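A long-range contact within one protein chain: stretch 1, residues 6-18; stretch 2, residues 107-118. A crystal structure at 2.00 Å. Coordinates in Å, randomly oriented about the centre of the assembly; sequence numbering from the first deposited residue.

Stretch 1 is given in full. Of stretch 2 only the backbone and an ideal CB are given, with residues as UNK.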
# COMPACT_ATOMS: atom_id res chain seq x y z
N GLU A 6 8.37 26.05 -14.90
CA GLU A 6 8.69 24.72 -14.41
C GLU A 6 8.48 24.56 -12.91
O GLU A 6 8.83 25.44 -12.13
CB GLU A 6 10.12 24.36 -14.81
CG GLU A 6 10.26 24.38 -16.32
CD GLU A 6 11.69 24.40 -16.79
OE1 GLU A 6 12.49 25.24 -16.27
OE2 GLU A 6 12.02 23.59 -17.70
N ILE A 7 7.89 23.44 -12.52
CA ILE A 7 7.64 23.19 -11.11
C ILE A 7 8.92 22.69 -10.49
O ILE A 7 9.39 21.62 -10.84
CB ILE A 7 6.55 22.16 -10.94
CG1 ILE A 7 5.28 22.68 -11.59
CG2 ILE A 7 6.30 21.88 -9.45
CD1 ILE A 7 4.19 21.63 -11.73
N PRO A 8 9.49 23.45 -9.55
CA PRO A 8 10.73 23.04 -8.91
C PRO A 8 10.52 21.88 -7.95
O PRO A 8 9.45 21.72 -7.38
CB PRO A 8 11.17 24.31 -8.19
CG PRO A 8 9.85 24.81 -7.68
CD PRO A 8 8.92 24.63 -8.88
N TYR A 9 11.55 21.08 -7.78
CA TYR A 9 11.53 19.95 -6.86
C TYR A 9 11.77 20.53 -5.46
O TYR A 9 12.82 21.08 -5.19
CB TYR A 9 12.63 18.94 -7.23
CG TYR A 9 12.64 17.70 -6.36
CD1 TYR A 9 11.76 16.65 -6.59
CD2 TYR A 9 13.49 17.61 -5.25
CE1 TYR A 9 11.73 15.53 -5.75
CE2 TYR A 9 13.47 16.51 -4.41
CZ TYR A 9 12.60 15.47 -4.67
OH TYR A 9 12.58 14.37 -3.83
N LYS A 10 10.79 20.39 -4.58
CA LYS A 10 10.92 20.93 -3.23
C LYS A 10 10.51 19.88 -2.22
O LYS A 10 10.19 20.20 -1.07
CB LYS A 10 10.00 22.16 -3.07
CG LYS A 10 10.32 23.34 -4.01
CD LYS A 10 11.58 24.08 -3.58
CE LYS A 10 11.44 24.62 -2.16
NZ LYS A 10 12.73 25.17 -1.64
N ALA A 11 10.52 18.62 -2.63
CA ALA A 11 10.11 17.55 -1.72
C ALA A 11 11.09 17.35 -0.59
O ALA A 11 12.30 17.44 -0.78
CB ALA A 11 9.95 16.25 -2.48
N VAL A 12 10.56 17.12 0.60
CA VAL A 12 11.33 16.91 1.81
C VAL A 12 11.01 15.51 2.34
O VAL A 12 9.84 15.15 2.53
CB VAL A 12 10.98 17.96 2.89
CG1 VAL A 12 11.72 17.65 4.20
CG2 VAL A 12 11.36 19.37 2.36
N VAL A 13 12.07 14.73 2.56
CA VAL A 13 11.95 13.37 3.03
C VAL A 13 12.31 13.28 4.51
O VAL A 13 13.29 13.89 4.94
CB VAL A 13 12.91 12.42 2.24
CG1 VAL A 13 12.86 10.99 2.85
CG2 VAL A 13 12.51 12.38 0.74
N ASN A 14 11.52 12.54 5.28
CA ASN A 14 11.78 12.34 6.69
C ASN A 14 11.71 10.85 7.01
O ASN A 14 10.72 10.19 6.65
CB ASN A 14 10.73 13.08 7.52
CG ASN A 14 11.06 13.10 8.99
OD1 ASN A 14 12.10 13.63 9.39
ND2 ASN A 14 10.19 12.51 9.81
N ILE A 15 12.72 10.30 7.67
CA ILE A 15 12.68 8.88 8.06
C ILE A 15 11.88 8.79 9.34
O ILE A 15 12.20 9.45 10.32
CB ILE A 15 14.05 8.32 8.27
CG1 ILE A 15 14.79 8.37 6.93
CG2 ILE A 15 13.95 6.85 8.83
CD1 ILE A 15 16.14 7.73 6.94
N GLU A 16 10.82 8.00 9.32
CA GLU A 16 9.96 7.83 10.48
C GLU A 16 10.40 6.64 11.33
O GLU A 16 10.26 6.66 12.54
CB GLU A 16 8.51 7.61 10.03
CG GLU A 16 7.91 8.75 9.19
CD GLU A 16 7.89 10.07 9.95
OE1 GLU A 16 8.05 10.04 11.18
OE2 GLU A 16 7.72 11.14 9.32
N ASN A 17 10.90 5.59 10.69
CA ASN A 17 11.29 4.41 11.44
C ASN A 17 12.12 3.46 10.61
O ASN A 17 11.97 3.38 9.40
CB ASN A 17 10.06 3.63 11.93
CG ASN A 17 10.44 2.51 12.87
OD1 ASN A 17 11.29 2.70 13.74
ND2 ASN A 17 9.79 1.35 12.75
N ILE A 18 13.00 2.75 11.28
CA ILE A 18 13.81 1.76 10.61
C ILE A 18 13.62 0.44 11.36
O ILE A 18 13.63 0.43 12.60
CB ILE A 18 15.30 2.13 10.65
CG1 ILE A 18 15.53 3.44 9.87
CG2 ILE A 18 16.15 0.96 10.08
CD1 ILE A 18 16.92 3.98 10.00
N UNK A 107 15.80 -4.25 7.48
CA UNK A 107 14.67 -4.98 6.93
C UNK A 107 13.68 -4.06 6.25
O UNK A 107 13.14 -4.41 5.23
CB UNK A 107 13.97 -5.78 8.03
N UNK A 108 13.43 -2.88 6.82
CA UNK A 108 12.49 -1.96 6.18
C UNK A 108 12.72 -0.56 6.72
O UNK A 108 13.13 -0.40 7.86
CB UNK A 108 11.04 -2.40 6.41
N UNK A 109 12.45 0.43 5.88
CA UNK A 109 12.56 1.81 6.29
C UNK A 109 11.20 2.42 6.00
O UNK A 109 10.65 2.21 4.92
CB UNK A 109 13.70 2.54 5.57
N UNK A 110 10.61 3.12 6.96
CA UNK A 110 9.33 3.76 6.68
C UNK A 110 9.66 5.24 6.71
O UNK A 110 10.28 5.73 7.65
CB UNK A 110 8.23 3.38 7.68
N UNK A 111 9.30 5.96 5.66
CA UNK A 111 9.58 7.40 5.64
C UNK A 111 8.37 8.14 5.22
O UNK A 111 7.43 7.55 4.67
CB UNK A 111 10.75 7.74 4.71
N UNK A 112 8.38 9.44 5.49
CA UNK A 112 7.29 10.28 5.02
C UNK A 112 7.96 11.31 4.10
O UNK A 112 9.21 11.44 4.07
CB UNK A 112 6.52 10.93 6.17
N UNK A 113 7.14 11.99 3.30
CA UNK A 113 7.63 13.03 2.44
C UNK A 113 6.56 14.08 2.27
O UNK A 113 5.36 13.80 2.45
CB UNK A 113 8.07 12.46 1.09
N UNK A 114 7.01 15.28 1.95
CA UNK A 114 6.12 16.39 1.66
C UNK A 114 6.54 16.85 0.29
O UNK A 114 7.65 17.38 0.13
CB UNK A 114 6.19 17.51 2.70
N UNK A 115 5.67 16.68 -0.70
CA UNK A 115 6.00 17.10 -2.06
C UNK A 115 5.82 18.60 -2.21
O UNK A 115 6.34 19.17 -3.15
CB UNK A 115 5.14 16.36 -3.08
N UNK A 116 5.08 19.22 -1.31
CA UNK A 116 4.86 20.68 -1.37
C UNK A 116 4.13 21.18 -2.59
O UNK A 116 4.40 22.26 -3.12
CB UNK A 116 6.21 21.40 -1.30
N UNK A 117 3.19 20.36 -3.04
CA UNK A 117 2.34 20.70 -4.16
C UNK A 117 1.09 19.93 -3.86
O UNK A 117 1.13 18.96 -3.12
CB UNK A 117 2.95 20.36 -5.52
N UNK A 118 -0.03 20.35 -4.44
CA UNK A 118 -1.27 19.63 -4.28
C UNK A 118 -1.29 18.56 -5.38
O UNK A 118 -0.87 18.82 -6.49
CB UNK A 118 -2.48 20.56 -4.36

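Strand 107-114 runs antiparallel to strand 12-18, so the backbone sets which side chains share a face.

Position 107 has nothing of stretch 1 within 5.5 Å of its ideal CB. Stretch 1 sets no preference. It is Gln107, whose end leads away. Position 108 is equally free, its CB pointing sideways. It is Asn108.

Position 109 pairs with Ile18. Its CB lies 4.8 Å from Ile18 CG1 and 5.4 Å from Ile15 CG2, so a branched or long apolar side chain would suit. It is Ile109. Its CG2 is 4.2 Å from Ile15 CG2, and its CG1 is 4.4 Å from Ile18 CG1.

Position 110 sits at a beta bulge. Its O accepts from both Glu16 N (2.9 Å) and Asn17 N (3.1 Å), and its N donates to Asn17 O (2.8 Å). The CB is 4.9 Å from Glu16 CB, with space for a medium apolar group. It is Val110, with CG1 4.5 Å from Glu16 CB.

Position 111 pairs with Ile15. Its ideal CB is tight against Asn14 O, at 3.1 Å, and Val13 CG1 at 4.3 Å from this CB offers an apolar neighbour. Alanine is adequate, but stretch 1 alone does not rule out a larger side chain. It is Ala111, whose CB packs 4.3 Å from Val13 CG1.

Position 112 pairs with Asn14 through two backbone bonds: Asn14 N to its O (2.8 Å) and its N to Asn14 O (2.7 Å). Its CB is 3.4 Å from Glu16 OE2, a carboxylate oxygen that also accepts from Asn14 ND2 (2.9 Å). A short donor is favoured; serine or threonine would do. It is Ser112. In the p rotamer, its OG donates to Glu16 OE2 at 2.5 Å.

Position 113 pairs with Val13. Its CB is 3.5 Å from Val12 O, and stretch 1 sets little preference. It is Ala113, whose CA makes a CA-H...O contact with Val12 O at 3.1 Å.

Position 114 pairs with Val12 by two backbone bonds. Its CB is 4.3 Å from Val12 O, and many residues would suit. It is Asn114, whose end leads away.

At position 115 the CB points away, but lies 4.9 Å from Ala11 CB. An apolar side chain that turns back could reach it. It is Leu115, with CD2 3.9 Å from Ala11 CB.

Position 116 has phi/psi of 63/35, a left-handed conformation easiest for glycine, then asparagine or aspartate. Its CB is 4.2 Å from Lys10 O. It is His116, which takes this conformation although it is less common for such a residue, with CD2 3.3 Å from Lys10 O and NE2 4.2 Å from Val12 CG2.

Position 117 points toward Ile7 CG2, 5.4 Å from its CB; aliphatics suit. It is Val117, with CG1 4.4 Å from Ile7 CG2.

Position 118 is out of reach. It is Ile118.

Stretch 2 (107-118) QNIVASANLHVI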
# COMPACT_ATOMS: atom_id res chain seq x y z
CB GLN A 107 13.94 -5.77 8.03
CG GLN A 107 14.82 -6.80 8.71
CD GLN A 107 15.47 -7.70 7.68
OE1 GLN A 107 14.80 -8.24 6.82
NE2 GLN A 107 16.79 -7.85 7.76
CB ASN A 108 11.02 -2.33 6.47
CG ASN A 108 10.02 -1.40 5.73
OD1 ASN A 108 8.97 -1.01 6.28
ND2 ASN A 108 10.32 -1.09 4.51
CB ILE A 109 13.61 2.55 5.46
CG1 ILE A 109 15.00 1.97 5.76
CG2 ILE A 109 13.56 4.05 5.79
CD1 ILE A 109 16.12 2.64 4.98
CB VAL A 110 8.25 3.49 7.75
CG1 VAL A 110 6.97 4.35 7.41
CG2 VAL A 110 7.90 1.97 7.80
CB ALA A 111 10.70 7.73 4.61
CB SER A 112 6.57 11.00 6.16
OG SER A 112 7.47 11.80 6.91
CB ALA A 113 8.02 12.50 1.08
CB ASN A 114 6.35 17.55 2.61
CG ASN A 114 5.14 17.87 3.41
OD1 ASN A 114 4.70 17.06 4.26
ND2 ASN A 114 4.57 19.06 3.16
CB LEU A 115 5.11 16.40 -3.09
CG LEU A 115 5.26 14.89 -3.19
CD1 LEU A 115 4.24 14.36 -4.21
CD2 LEU A 115 6.66 14.53 -3.63
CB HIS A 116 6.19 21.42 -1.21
CG HIS A 116 6.66 21.46 0.20
ND1 HIS A 116 6.14 22.33 1.13
CD2 HIS A 116 7.51 20.65 0.88
CE1 HIS A 116 6.64 22.06 2.32
NE2 HIS A 116 7.47 21.05 2.20
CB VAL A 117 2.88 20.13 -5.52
CG1 VAL A 117 4.19 20.74 -5.82
CG2 VAL A 117 2.96 18.56 -5.45
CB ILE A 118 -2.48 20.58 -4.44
CG1 ILE A 118 -2.69 21.34 -3.12
CG2 ILE A 118 -3.74 19.82 -4.84
CD1 ILE A 118 -3.87 22.37 -3.17
O HOH W 1 8.32 19.17 -4.96
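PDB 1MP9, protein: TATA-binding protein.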